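Local structure of jacalin-type lectin domain-containing protein (Musa acuminata, 7KMU) at the interface of chains A and B. The protein binds mannose as a jacalin-related lectin and has antiviral and mitogenic activity. Coordinates in Å, arbitrary orientation; residue numbers count along the deposited sequence, not the author numbering. Chains: chain A/B, Jacalin-type lectin domain-containing protein.

The interface of chains A and B. Residues chain A 5-7, 114, 139; chain B 7, 114-115, 139.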
loop_
_atom_site.group_PDB
_atom_site.type_symbol
_atom_site.label_atom_id
_atom_site.label_comp_id
_atom_site.label_asym_id
_atom_site.label_seq_id
_atom_site.Cartn_x
_atom_site.Cartn_y
_atom_site.Cartn_z
ATOM N N ILE A 5 -7.021 -10.628 -0.903
ATOM C CA ILE A 5 -6.059 -9.596 -1.268
ATOM C C ILE A 5 -5.589 -9.023 0.046
ATOM O O ILE A 5 -6.352 -8.353 0.741
ATOM C CB ILE A 5 -6.594 -8.537 -2.255
ATOM C CG1 ILE A 5 -7.073 -9.249 -3.550
ATOM C CG2 ILE A 5 -5.489 -7.471 -2.535
ATOM C CD1 ILE A 5 -7.547 -8.412 -4.653
ATOM N N LYS A 6 -4.350 -9.339 0.402
ATOM C CA LYS A 6 -3.738 -8.919 1.658
ATOM C C LYS A 6 -2.491 -8.108 1.360
ATOM O O LYS A 6 -1.610 -8.576 0.632
ATOM C CB LYS A 6 -3.368 -10.143 2.498
ATOM C CG LYS A 6 -4.586 -10.844 3.090
ATOM C CD LYS A 6 -4.231 -12.133 3.822
ATOM C CE LYS A 6 -3.674 -11.899 5.206
ATOM N NZ LYS A 6 -3.459 -13.185 5.934
ATOM N N VAL A 7 -2.415 -6.891 1.903
ATOM C CA VAL A 7 -1.263 -6.019 1.714
ATOM C C VAL A 7 -0.658 -5.737 3.080
ATOM O O VAL A 7 -1.350 -5.332 4.014
ATOM C CB VAL A 7 -1.599 -4.735 0.913
ATOM C CG1 VAL A 7 -0.373 -3.825 0.780
ATOM C CG2 VAL A 7 -2.119 -5.104 -0.468
ATOM N N ILE A 114 -1.141 3.240 2.647
ATOM C CA ILE A 114 -1.894 2.419 1.717
ATOM C C ILE A 114 -3.227 3.119 1.366
ATOM O O ILE A 114 -4.299 2.743 1.853
ATOM C CB ILE A 114 -2.014 0.931 2.169
ATOM C CG1 ILE A 114 -2.693 0.053 1.101
ATOM C CG2 ILE A 114 -2.665 0.747 3.549
ATOM C CD1 ILE A 114 -1.773 -0.171 -0.143
ATOM N N LEU A 139 -8.070 -6.112 1.407
ATOM C CA LEU A 139 -8.694 -5.208 0.456
ATOM C C LEU A 139 -9.826 -5.928 -0.241
ATOM O O LEU A 139 -9.696 -7.104 -0.598
ATOM C CB LEU A 139 -7.695 -4.645 -0.566
ATOM C CG LEU A 139 -6.533 -3.840 0.026
ATOM C CD1 LEU A 139 -5.650 -3.362 -1.050
ATOM C CD2 LEU A 139 -7.022 -2.626 0.808
ATOM N N VAL B 7 -4.740 0.693 -5.553
ATOM C CA VAL B 7 -4.053 1.294 -4.411
ATOM C C VAL B 7 -3.055 2.316 -4.909
ATOM O O VAL B 7 -2.362 2.089 -5.898
ATOM C CB VAL B 7 -3.455 0.283 -3.408
ATOM C CG1 VAL B 7 -4.553 -0.564 -2.777
ATOM C CG2 VAL B 7 -2.393 -0.615 -4.057
ATOM N N ILE B 114 4.454 -1.511 -1.028
ATOM C CA ILE B 114 3.230 -2.292 -1.194
ATOM C C ILE B 114 3.588 -3.768 -1.210
ATOM O O ILE B 114 3.716 -4.352 -2.284
ATOM C CB ILE B 114 2.416 -1.880 -2.456
ATOM C CG1 ILE B 114 2.153 -0.385 -2.485
ATOM C CG2 ILE B 114 1.086 -2.667 -2.566
ATOM C CD1 ILE B 114 3.386 0.532 -2.963
ATOM N N PRO B 115 3.776 -4.381 -0.033
ATOM C CA PRO B 115 4.074 -5.823 -0.007
ATOM C C PRO B 115 2.777 -6.621 -0.144
ATOM O O PRO B 115 1.909 -6.537 0.726
ATOM C CB PRO B 115 4.739 -6.031 1.358
ATOM C CG PRO B 115 4.397 -4.833 2.178
ATOM C CD PRO B 115 3.712 -3.804 1.324
ATOM N N LEU B 139 -4.742 -4.494 -8.017
ATOM C CA LEU B 139 -4.509 -5.744 -7.293
ATOM C C LEU B 139 -5.549 -6.770 -7.681
ATOM O O LEU B 139 -6.694 -6.416 -7.944
ATOM C CB LEU B 139 -4.525 -5.543 -5.770
ATOM C CG LEU B 139 -3.494 -4.547 -5.246
ATOM C CD1 LEU B 139 -3.667 -4.327 -3.775
ATOM C CD2 LEU B 139 -2.066 -5.026 -5.503
#
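Strand 6-11 of chain A, with A:Ile5 just ahead of it, meets strands 110-116 and 132-140 of chain B. Strand 132-140 and the loop residue A:Ile114 of chain A meet strand 5-11 of chain B in return. The patch is aliphatic and built round the two-fold axis. The two copies of Leu139 touch by their CD1 methyls, A:Leu139 CD1 to B:Leu139 CD1 at 3.5 Å, with the side chains set at a slant. A:Leu139 CD1 also presses on B:Val7 CG1, at 3.5 Å, tighter than usual carbon packing. B:Leu139 CD1 is shared in turn. A:Val7 CG2 reaches B:Leu139 CD1 at 3.7 Å, the two side chains roughly perpendicular. A:Ile5 CG2 lies 3.8 Å from B:Leu139 CD1.

The valines differ in rotation. In A:Val7, CG1 is anti to the backbone N (chi1 178°). This methyl lies alongside B:Ile114, whose CG2 is 3.8 Å from A:Val7 CG1, and it also faces the carbonyl O of B:Pro115. In B:Val7, chi1 is -62° and CG1 lies anti to the carbonyl carbon, toward A:Leu139. The end methyl CD1 of A:Ile114 meets B:Val7 at CB, 3.7 Å away. The symmetry is therefore not exact in side-chain detail. The patch probably helps hold together the two copies of the deposited assembly, likely the lectin's dimer. It sits where strands 5-11 (6-11 in chain A) and 132-140, with the segment round Ile114, of the two jacalin-type beta-prism domains face each other.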